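Local coordinates for nitrate regulatory protein (Klebsiella oxytoca, PDB 4AKK) that responds to nitrate and nitrite by binding the leader RNA of the nasF operon at its factor-independent terminator, so that transcription reads on through the operon, at residues M72-R77 with R161-L166; R108-L113 with C130-L135; E197-E202 with Q288-L293. All blocks are in the same frame, centred on the assembly; numbering follows the deposited sequence.

Contact 1: residues M72-R77 with R161-L166. With EDO (1,2-ethanediol), chain C.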
loop_
_atom_site.group_PDB
_atom_site.type_symbol
_atom_site.label_atom_id
_atom_site.label_comp_id
_atom_site.label_asym_id
_atom_site.label_seq_id
_atom_site.Cartn_x
_atom_site.Cartn_y
_atom_site.Cartn_z
ATOM N N MET A 72 -2.059 -11.230 -26.771
ATOM C CA MET A 72 -1.628 -12.286 -27.678
ATOM C C MET A 72 -0.972 -13.444 -26.914
ATOM O O MET A 72 -1.191 -14.611 -27.238
ATOM C CB MET A 72 -0.668 -11.743 -28.746
ATOM C CG MET A 72 -1.272 -10.712 -29.731
ATOM S SD MET A 72 -3.012 -10.850 -30.280
ATOM C CE MET A 72 -3.355 -12.598 -30.352
ATOM N N LEU A 73 -0.160 -13.115 -25.908
ATOM C CA LEU A 73 0.482 -14.144 -25.079
ATOM C C LEU A 73 -0.567 -14.967 -24.330
ATOM O O LEU A 73 -0.406 -16.170 -24.156
ATOM C CB LEU A 73 1.466 -13.513 -24.091
ATOM C CG LEU A 73 2.780 -13.051 -24.723
ATOM C CD1 LEU A 73 3.511 -12.107 -23.788
ATOM C CD2 LEU A 73 3.661 -14.243 -25.096
ATOM N N GLN A 74 -1.641 -14.312 -23.898
ATOM C CA GLN A 74 -2.773 -15.008 -23.277
ATOM C C GLN A 74 -3.462 -15.956 -24.270
ATOM O O GLN A 74 -3.895 -17.054 -23.902
ATOM C CB GLN A 74 -3.782 -13.987 -22.727
ATOM C CG GLN A 74 -3.329 -13.270 -21.447
ATOM C CD GLN A 74 -4.046 -11.942 -21.204
ATOM O OE1 GLN A 74 -4.636 -11.359 -22.123
ATOM N NE2 GLN A 74 -3.975 -11.443 -19.964
ATOM N N CYS A 75 -3.575 -15.532 -25.525
ATOM C CA CYS A 75 -4.129 -16.405 -26.565
ATOM C C CYS A 75 -3.209 -17.600 -26.787
ATOM O O CYS A 75 -3.656 -18.747 -26.845
ATOM C CB CYS A 75 -4.344 -15.641 -27.883
ATOM S SG CYS A 75 -5.557 -14.270 -27.790
ATOM N N GLU A 76 -1.914 -17.330 -26.904
ATOM C CA GLU A 76 -0.952 -18.414 -27.079
ATOM C C GLU A 76 -0.966 -19.358 -25.872
ATOM O O GLU A 76 -0.910 -20.568 -26.029
ATOM C CB GLU A 76 0.460 -17.881 -27.343
ATOM C CG GLU A 76 1.443 -18.967 -27.780
ATOM C CD GLU A 76 2.773 -18.415 -28.264
ATOM O OE1 GLU A 76 2.940 -17.180 -28.281
ATOM O OE2 GLU A 76 3.658 -19.217 -28.624
ATOM N N ARG A 77 -1.041 -18.810 -24.667
ATOM C CA ARG A 77 -1.083 -19.661 -23.483
ATOM C C ARG A 77 -2.253 -20.650 -23.576
ATOM O O ARG A 77 -2.080 -21.849 -23.398
ATOM C CB ARG A 77 -1.164 -18.823 -22.194
ATOM C CG ARG A 77 -1.183 -19.665 -20.898
ATOM C CD ARG A 77 -1.231 -18.781 -19.649
ATOM N NE ARG A 77 -2.318 -17.798 -19.713
ATOM C CZ ARG A 77 -2.405 -16.727 -18.926
ATOM N NH1 ARG A 77 -1.460 -16.498 -18.011
ATOM N NH2 ARG A 77 -3.427 -15.874 -19.056
ATOM N N ARG A 161 4.525 -16.224 -16.411
ATOM C CA ARG A 161 5.669 -15.479 -15.886
ATOM C C ARG A 161 6.113 -14.355 -16.833
ATOM O O ARG A 161 6.412 -13.248 -16.391
ATOM C CB ARG A 161 6.839 -16.419 -15.595
ATOM C CG ARG A 161 8.138 -15.683 -15.297
ATOM C CD ARG A 161 9.241 -16.632 -14.876
ATOM N NE ARG A 161 9.620 -17.540 -15.954
ATOM C CZ ARG A 161 10.616 -18.417 -15.877
ATOM N NH1 ARG A 161 11.343 -18.500 -14.770
ATOM N NH2 ARG A 161 10.884 -19.209 -16.908
ATOM N N ILE A 162 6.157 -14.643 -18.132
ATOM C CA ILE A 162 6.453 -13.612 -19.118
ATOM C C ILE A 162 5.418 -12.491 -19.025
ATOM O O ILE A 162 5.751 -11.304 -19.023
ATOM C CB ILE A 162 6.449 -14.188 -20.542
ATOM C CG1 ILE A 162 7.631 -15.144 -20.724
ATOM C CG2 ILE A 162 6.517 -13.060 -21.576
ATOM C CD1 ILE A 162 7.620 -15.906 -22.032
ATOM N N ILE A 163 4.158 -12.890 -18.926
ATOM C CA ILE A 163 3.049 -11.956 -18.805
ATOM C C ILE A 163 3.128 -11.055 -17.570
ATOM O O ILE A 163 2.883 -9.845 -17.647
ATOM C CB ILE A 163 1.685 -12.708 -18.848
ATOM C CG1 ILE A 163 1.427 -13.219 -20.275
ATOM C CG2 ILE A 163 0.559 -11.775 -18.396
ATOM C CD1 ILE A 163 0.317 -14.282 -20.397
ATOM N N ARG A 164 3.474 -11.641 -16.433
ATOM C CA ARG A 164 3.540 -10.887 -15.184
ATOM C C ARG A 164 4.611 -9.788 -15.186
ATOM O O ARG A 164 4.390 -8.687 -14.671
ATOM C CB ARG A 164 3.773 -11.841 -14.008
ATOM C CG ARG A 164 4.102 -11.135 -12.688
ATOM C CD ARG A 164 4.053 -12.108 -11.523
ATOM N NE ARG A 164 4.866 -13.287 -11.790
ATOM C CZ ARG A 164 6.146 -13.400 -11.452
ATOM N NH1 ARG A 164 6.760 -12.406 -10.812
ATOM N NH2 ARG A 164 6.806 -14.515 -11.742
ATOM N N HIS A 165 5.776 -10.087 -15.750
ATOM C CA HIS A 165 6.836 -9.088 -15.853
ATOM C C HIS A 165 6.503 -7.978 -16.845
ATOM O O HIS A 165 6.936 -6.846 -16.676
ATOM C CB HIS A 165 8.165 -9.742 -16.202
ATOM C CG HIS A 165 8.679 -10.632 -15.119
ATOM N ND1 HIS A 165 8.890 -10.396 -13.803
ATOM C CD2 HIS A 165 8.990 -11.959 -15.324
ATOM C CE1 HIS A 165 9.338 -11.568 -13.250
ATOM N NE2 HIS A 165 9.393 -12.494 -14.187
ATOM N N LEU A 166 5.719 -8.303 -17.864
ATOM C CA LEU A 166 5.288 -7.296 -18.827
ATOM C C LEU A 166 4.325 -6.354 -18.136
ATOM O O LEU A 166 4.457 -5.143 -18.243
ATOM C CB LEU A 166 4.621 -7.945 -20.041
ATOM C CG LEU A 166 5.602 -8.570 -21.027
ATOM C CD1 LEU A 166 4.864 -9.423 -22.045
ATOM C CD2 LEU A 166 6.428 -7.473 -21.711
HETATM C C1 EDO C . -5.083 -19.448 -20.049
HETATM O O1 EDO C . -4.623 -18.950 -21.305
HETATM C C2 EDO C . -6.170 -20.500 -20.243
HETATM O O2 EDO C . -5.724 -21.713 -20.866
#

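Contact 2: residues R108-L113 with C130-L135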
loop_
_atom_site.group_PDB
_atom_site.type_symbol
_atom_site.label_atom_id
_atom_site.label_comp_id
_atom_site.label_asym_id
_atom_site.label_seq_id
_atom_site.Cartn_x
_atom_site.Cartn_y
_atom_site.Cartn_z
ATOM N N ARG A 108 6.326 -4.538 -32.333
ATOM C CA ARG A 108 5.725 -3.268 -31.955
ATOM C C ARG A 108 6.118 -2.870 -30.527
ATOM O O ARG A 108 6.340 -1.694 -30.246
ATOM C CB ARG A 108 4.207 -3.346 -32.065
ATOM C CG ARG A 108 3.664 -3.473 -33.498
ATOM C CD ARG A 108 2.188 -3.864 -33.470
ATOM N NE ARG A 108 1.497 -3.592 -34.727
ATOM C CZ ARG A 108 0.776 -2.495 -34.957
ATOM N NH1 ARG A 108 0.656 -1.565 -34.015
ATOM N NH2 ARG A 108 0.177 -2.325 -36.130
ATOM N N PHE A 109 6.194 -3.852 -29.633
ATOM C CA PHE A 109 6.584 -3.614 -28.239
ATOM C C PHE A 109 8.016 -3.100 -28.160
ATOM O O PHE A 109 8.304 -2.126 -27.453
ATOM C CB PHE A 109 6.444 -4.902 -27.420
ATOM C CG PHE A 109 7.084 -4.842 -26.048
ATOM C CD1 PHE A 109 6.520 -4.075 -25.029
ATOM C CD2 PHE A 109 8.228 -5.572 -25.771
ATOM C CE1 PHE A 109 7.098 -4.027 -23.764
ATOM C CE2 PHE A 109 8.823 -5.529 -24.504
ATOM C CZ PHE A 109 8.255 -4.758 -23.500
ATOM N N TYR A 110 8.913 -3.772 -28.881
ATOM C CA TYR A 110 10.328 -3.403 -28.897
ATOM C C TYR A 110 10.503 -2.000 -29.485
ATOM O O TYR A 110 11.370 -1.237 -29.053
ATOM C CB TYR A 110 11.152 -4.430 -29.685
ATOM C CG TYR A 110 11.445 -5.729 -28.940
ATOM C CD1 TYR A 110 11.829 -5.717 -27.610
ATOM C CD2 TYR A 110 11.359 -6.962 -29.581
ATOM C CE1 TYR A 110 12.105 -6.887 -26.930
ATOM C CE2 TYR A 110 11.636 -8.144 -28.906
ATOM C CZ TYR A 110 12.009 -8.096 -27.581
ATOM O OH TYR A 110 12.290 -9.253 -26.892
ATOM N N ALA A 111 9.665 -1.664 -30.464
ATOM C CA ALA A 111 9.676 -0.334 -31.065
ATOM C C ALA A 111 9.236 0.725 -30.055
ATOM O O ALA A 111 9.891 1.764 -29.903
ATOM C CB ALA A 111 8.783 -0.298 -32.295
ATOM N N ALA A 112 8.129 0.461 -29.364
ATOM C CA ALA A 112 7.621 1.391 -28.358
ATOM C C ALA A 112 8.614 1.607 -27.211
ATOM O O ALA A 112 8.509 2.590 -26.479
ATOM C CB ALA A 112 6.273 0.931 -27.825
ATOM N N LEU A 113 9.588 0.710 -27.063
ATOM C CA LEU A 113 10.601 0.885 -26.011
ATOM C C LEU A 113 11.651 1.970 -26.323
ATOM O O LEU A 113 12.228 2.555 -25.404
ATOM C CB LEU A 113 11.305 -0.438 -25.676
ATOM C CG LEU A 113 10.518 -1.502 -24.902
ATOM C CD1 LEU A 113 11.383 -2.727 -24.686
ATOM C CD2 LEU A 113 10.027 -0.959 -23.574
ATOM N N CYS A 130 13.869 -6.844 -16.882
ATOM C CA CYS A 130 13.306 -8.106 -16.408
ATOM C C CYS A 130 12.368 -8.709 -17.450
ATOM O O CYS A 130 12.510 -9.872 -17.827
ATOM C CB CYS A 130 12.553 -7.864 -15.101
ATOM S SG CYS A 130 12.235 -9.320 -14.089
ATOM N N ALA A 131 11.411 -7.909 -17.917
ATOM C CA ALA A 131 10.457 -8.347 -18.940
ATOM C C ALA A 131 11.153 -8.763 -20.239
ATOM O O ALA A 131 10.839 -9.797 -20.818
ATOM C CB ALA A 131 9.419 -7.251 -19.206
ATOM N N VAL A 132 12.115 -7.962 -20.683
ATOM C CA VAL A 132 12.862 -8.276 -21.902
ATOM C C VAL A 132 13.804 -9.480 -21.742
ATOM O O VAL A 132 14.178 -10.118 -22.726
ATOM C CB VAL A 132 13.643 -7.040 -22.394
ATOM C CG1 VAL A 132 14.687 -7.424 -23.421
ATOM C CG2 VAL A 132 12.674 -6.014 -22.970
ATOM N N TRP A 133 14.181 -9.792 -20.505
ATOM C CA TRP A 133 15.053 -10.935 -20.232
ATOM C C TRP A 133 14.368 -12.259 -20.553
ATOM O O TRP A 133 14.986 -13.169 -21.100
ATOM C CB TRP A 133 15.516 -10.915 -18.773
ATOM C CG TRP A 133 16.258 -12.143 -18.336
ATOM C CD1 TRP A 133 15.719 -13.356 -18.014
ATOM C CD2 TRP A 133 17.673 -12.274 -18.149
ATOM N NE1 TRP A 133 16.709 -14.235 -17.650
ATOM C CE2 TRP A 133 17.918 -13.594 -17.722
ATOM C CE3 TRP A 133 18.756 -11.402 -18.303
ATOM C CZ2 TRP A 133 19.202 -14.064 -17.450
ATOM C CZ3 TRP A 133 20.030 -11.871 -18.032
ATOM C CH2 TRP A 133 20.243 -13.189 -17.611
ATOM N N TYR A 134 13.084 -12.356 -20.229
ATOM C CA TYR A 134 12.323 -13.583 -20.456
ATOM C C TYR A 134 11.795 -13.749 -21.876
ATOM O O TYR A 134 11.534 -14.865 -22.306
ATOM C CB TYR A 134 11.142 -13.664 -19.489
ATOM C CG TYR A 134 11.549 -13.960 -18.073
ATOM C CD1 TYR A 134 11.769 -15.265 -17.653
ATOM C CD2 TYR A 134 11.720 -12.935 -17.156
ATOM C CE1 TYR A 134 12.156 -15.536 -16.353
ATOM C CE2 TYR A 134 12.103 -13.196 -15.861
ATOM C CZ TYR A 134 12.319 -14.496 -15.462
ATOM O OH TYR A 134 12.699 -14.748 -14.165
ATOM N N LEU A 135 11.612 -12.647 -22.597
ATOM C CA LEU A 135 11.008 -12.719 -23.924
ATOM C C LEU A 135 11.694 -13.688 -24.898
ATOM O O LEU A 135 11.014 -14.435 -25.594
ATOM C CB LEU A 135 10.856 -11.324 -24.537
ATOM C CG LEU A 135 9.743 -10.505 -23.879
ATOM C CD1 LEU A 135 9.660 -9.101 -24.459
ATOM C CD2 LEU A 135 8.401 -11.218 -24.003
#

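Contact 3: residues E197-E202 with Q288-L293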
loop_
_atom_site.group_PDB
_atom_site.type_symbol
_atom_site.label_atom_id
_atom_site.label_comp_id
_atom_site.label_asym_id
_atom_site.label_seq_id
_atom_site.Cartn_x
_atom_site.Cartn_y
_atom_site.Cartn_z
ATOM N N GLU A 197 -5.860 -10.807 -16.615
ATOM C CA GLU A 197 -4.806 -11.819 -16.561
ATOM C C GLU A 197 -5.191 -12.973 -15.627
ATOM O O GLU A 197 -4.983 -14.151 -15.941
ATOM C CB GLU A 197 -3.477 -11.203 -16.112
ATOM C CG GLU A 197 -2.440 -12.231 -15.624
ATOM C CD GLU A 197 -2.117 -13.325 -16.655
ATOM O OE1 GLU A 197 -2.623 -13.252 -17.800
ATOM O OE2 GLU A 197 -1.355 -14.270 -16.322
ATOM N N LEU A 198 -5.734 -12.622 -14.473
ATOM C CA LEU A 198 -6.144 -13.603 -13.480
ATOM C C LEU A 198 -7.347 -14.393 -13.973
ATOM O O LEU A 198 -7.498 -15.558 -13.623
ATOM C CB LEU A 198 -6.471 -12.919 -12.148
ATOM C CG LEU A 198 -5.284 -12.265 -11.413
ATOM C CD1 LEU A 198 -5.694 -11.778 -10.031
ATOM C CD2 LEU A 198 -4.100 -13.203 -11.294
ATOM N N ALA A 199 -8.216 -13.754 -14.762
ATOM C CA ALA A 199 -9.301 -14.487 -15.422
ATOM C C ALA A 199 -8.709 -15.521 -16.389
ATOM O O ALA A 199 -9.174 -16.653 -16.457
ATOM C CB ALA A 199 -10.243 -13.531 -16.158
ATOM N N GLY A 200 -7.682 -15.115 -17.133
ATOM C CA GLY A 200 -6.931 -16.021 -17.981
ATOM C C GLY A 200 -6.284 -17.178 -17.232
ATOM O O GLY A 200 -6.269 -18.289 -17.728
ATOM N N GLN A 201 -5.741 -16.924 -16.043
ATOM C CA GLN A 201 -5.216 -18.011 -15.222
ATOM C C GLN A 201 -6.328 -18.918 -14.697
ATOM O O GLN A 201 -6.141 -20.131 -14.608
ATOM C CB GLN A 201 -4.337 -17.480 -14.078
ATOM C CG GLN A 201 -3.088 -16.795 -14.595
ATOM C CD GLN A 201 -2.229 -16.236 -13.489
ATOM O OE1 GLN A 201 -2.351 -16.647 -12.334
ATOM N NE2 GLN A 201 -1.348 -15.296 -13.833
ATOM N N GLU A 202 -7.477 -18.335 -14.353
ATOM C CA GLU A 202 -8.677 -19.131 -14.059
ATOM C C GLU A 202 -9.029 -20.099 -15.202
ATOM O O GLU A 202 -9.372 -21.263 -14.963
ATOM C CB GLU A 202 -9.884 -18.225 -13.788
ATOM C CG GLU A 202 -11.184 -18.979 -13.467
ATOM C CD GLU A 202 -12.411 -18.069 -13.477
ATOM O OE1 GLU A 202 -12.235 -16.829 -13.425
ATOM O OE2 GLU A 202 -13.552 -18.591 -13.534
ATOM N N GLN A 288 -14.630 -16.650 -24.572
ATOM C CA GLN A 288 -15.580 -15.620 -25.008
ATOM C C GLN A 288 -15.602 -14.483 -23.988
ATOM O O GLN A 288 -15.674 -13.293 -24.329
ATOM C CB GLN A 288 -16.986 -16.194 -25.164
ATOM C CG GLN A 288 -18.048 -15.102 -25.398
ATOM C CD GLN A 288 -19.389 -15.651 -25.863
ATOM O OE1 GLN A 288 -19.755 -15.513 -27.033
ATOM N NE2 GLN A 288 -20.128 -16.275 -24.951
ATOM N N ARG A 289 -15.534 -14.877 -22.725
ATOM C CA ARG A 289 -15.436 -13.936 -21.623
ATOM C C ARG A 289 -14.213 -13.036 -21.756
ATOM O O ARG A 289 -14.303 -11.838 -21.565
ATOM C CB ARG A 289 -15.377 -14.703 -20.308
ATOM C CG ARG A 289 -15.328 -13.840 -19.078
ATOM C CD ARG A 289 -14.966 -14.694 -17.890
ATOM N NE ARG A 289 -14.806 -13.918 -16.665
ATOM C CZ ARG A 289 -14.109 -14.336 -15.614
ATOM N NH1 ARG A 289 -13.495 -15.517 -15.659
ATOM N NH2 ARG A 289 -14.024 -13.579 -14.521
ATOM N N LEU A 290 -13.070 -13.619 -22.085
ATOM C CA LEU A 290 -11.841 -12.839 -22.219
ATOM C C LEU A 290 -11.856 -11.924 -23.449
ATOM O O LEU A 290 -11.318 -10.816 -23.409
ATOM C CB LEU A 290 -10.620 -13.765 -22.255
ATOM C CG LEU A 290 -10.310 -14.478 -20.926
ATOM C CD1 LEU A 290 -9.481 -15.738 -21.159
ATOM C CD2 LEU A 290 -9.598 -13.543 -19.955
ATOM N N GLU A 291 -12.469 -12.380 -24.541
ATOM C CA GLU A 291 -12.641 -11.501 -25.703
ATOM C C GLU A 291 -13.562 -10.317 -25.406
ATOM O O GLU A 291 -13.338 -9.201 -25.890
ATOM C CB GLU A 291 -13.105 -12.280 -26.940
ATOM C CG GLU A 291 -11.982 -13.083 -27.608
ATOM C CD GLU A 291 -10.774 -12.223 -27.997
ATOM O OE1 GLU A 291 -10.946 -11.155 -28.634
ATOM O OE2 GLU A 291 -9.638 -12.622 -27.674
ATOM N N GLN A 292 -14.584 -10.537 -24.588
ATOM C CA GLN A 292 -15.408 -9.411 -24.139
ATOM C C GLN A 292 -14.583 -8.427 -23.303
ATOM O O GLN A 292 -14.691 -7.211 -23.485
ATOM C CB GLN A 292 -16.630 -9.895 -23.348
ATOM C CG GLN A 292 -17.629 -10.671 -24.187
ATOM C CD GLN A 292 -18.171 -9.842 -25.344
ATOM O OE1 GLN A 292 -17.850 -10.087 -26.508
ATOM N NE2 GLN A 292 -18.978 -8.838 -25.022
ATOM N N LEU A 293 -13.759 -8.946 -22.390
ATOM C CA LEU A 293 -12.911 -8.075 -21.585
ATOM C C LEU A 293 -11.952 -7.306 -22.491
ATOM O O LEU A 293 -11.712 -6.120 -22.282
ATOM C CB LEU A 293 -12.125 -8.879 -20.546
ATOM C CG LEU A 293 -12.932 -9.528 -19.417
ATOM C CD1 LEU A 293 -12.100 -10.600 -18.730
ATOM C CD2 LEU A 293 -13.427 -8.494 -18.405
#

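Contact 1: residues M72-R77 with R161-L166
Leu73 on helix 56-85 meets Ile163 on helix 152-167 in the NIT domain, where residues 72-77 and 161-166 run antiparallel with their axes 10.4 Å apart. CB of Leu73 rests on Ile163 CG1 at 3.8 Å. Beyond the branch at CG, CD1 carries the rest of the contact: it lies 3.9 Å from Ile162 CG2 and presses on Leu166 CD1 at 3.5 Å, a tight carbon pair, with Leu73 crossing both side chains at about a right angle. At its far end, Ile163 CD1 reaches past the aliphatic start of Gln74, touching its CG, and arrives over one face of the Arg77 guanidinium, nearer its rim than its centre, 3.7 Å from NH1. Arg77 runs with CG anti to the backbone N (chi1 -179°) and bends at chi3 (52°), which swings NE toward the bound 1,2-ethanediol; NE donates to its O1 at 3.0 Å with an N-H...O angle of 156°. That diol, probably from the crystallisation liquor, is also held by Arg203. Two of the polar side chains also reach helix 180-212: Arg77 NH1 forms a salt bridge with Glu197, besides bonding Ser160 just before the second segment, and Gln74 bonds Lys196 and Glu197. Between residues 72-77 and 161-166 the contact is therefore largely apolar, while the buried arginine spends its charge on a carboxylate of a third helix.

Contact 2: residues R108-L113 with C130-L135
Tyr110 and Val132 bring the two backbones nearest each other, 8.9 Å between CA atoms, where residues 108-113 of helix 92-117 and residues 130-134 of helix 122-134 run antiparallel at 148° with axes 12.8 Å apart. The two helices follow one another in the chain as a helical hairpin of the all-helical NIT domain, and the wide spacing is filled by large side chains from the first helix meeting aliphatic ones from the second. Val132 sends CG2, set anti to its carbonyl carbon, among three partners. Leu113 CD1 lies 3.9 Å from this methyl as the two side chains slide past each other in opposite directions, and the rings of Phe109 and Tyr110 both present an edge to it, at CE2 and CE1 respectively. Leu135, three residues on, touches both rings. Its CD1 comes 3.7 Å from Phe109 CE2 and lies 4.0 Å from Tyr110 CZ. One face of the Phe109 ring carries Leu113 CG from its own helix, 4.2 Å above the plane and toward the rim. Phe109 also packs on Ile66 and Leu69 of helix 56-85 and on Leu166, so the hairpin's inner side joins the bundle. The second subunit borders the contact as well: its Glu37 packs on Tyr110 and Leu113, and its Val38 on Val132. Tyr110 and Leu135 approach tip to tip, the hydroxyl oxygen OH of the tyrosine standing 3.4 Å from the leucine CB.

Contact 3: residues E197-E202 with Q288-L293
Glu202 and Arg289 form the salt bridge between helix 180-212 and helix 277-312, NH1 of the arginine donating to OE1 of the glutamate at 2.9 Å and 166°. The acceptor lies in the guanidinium plane, yet NH1 stands above the carboxylate plane, and the two flat groups are turned 66° from each other. Ala199 CB covers one face of the guanidinium, 3.7 Å above it and toward the rim. Beside this pair Leu290 packs its CD2 against Ala199 CB and against the main chain at Gly200, 3.8 Å from Gly200 N. The Arg289 chain is extended from CG to NE, a reach that carries the guanidinium across to Glu202. Further out, Gln230 bonds both partners, giving NE2 to Glu202 OE1 and accepting from Arg289 NH2, while Gln286 accepts from NH1. Arg263 forms a salt bridge with Glu202 OE2, so two arginines share this buried carboxylate, which probably keeps it ionised. With axes 10.4 Å apart and an angle of 172°, the segments are a nearly antiparallel pair in the helical bundle of the NIT domain.

All three contacts belong to the helical NIT domain, the nitrate- and nitrite-sensing part of the protein. Contact 1 stands between the others, its centre 12 Å from each, whereas the centres of contacts 2 and 3 are 23 Å apart and their nearest atoms about 13 Å. Contacts 1 and 2 share a packed boundary: the His165 and Tyr134 rings meet with their planes about 10° apart, His165 NE2 lying 3.3 Å from Tyr134 CE2. Contacts 1 and 3 are joined by the salt bridge of Arg77 NH1 with Glu197 OE2, 2.8 Å long, and by packing of Ile163 CG2 on Glu197 CD at 3.5 Å. The 1,2-ethanediol at Arg77 also lies beside Gly200, where contacts 1 and 3 adjoin.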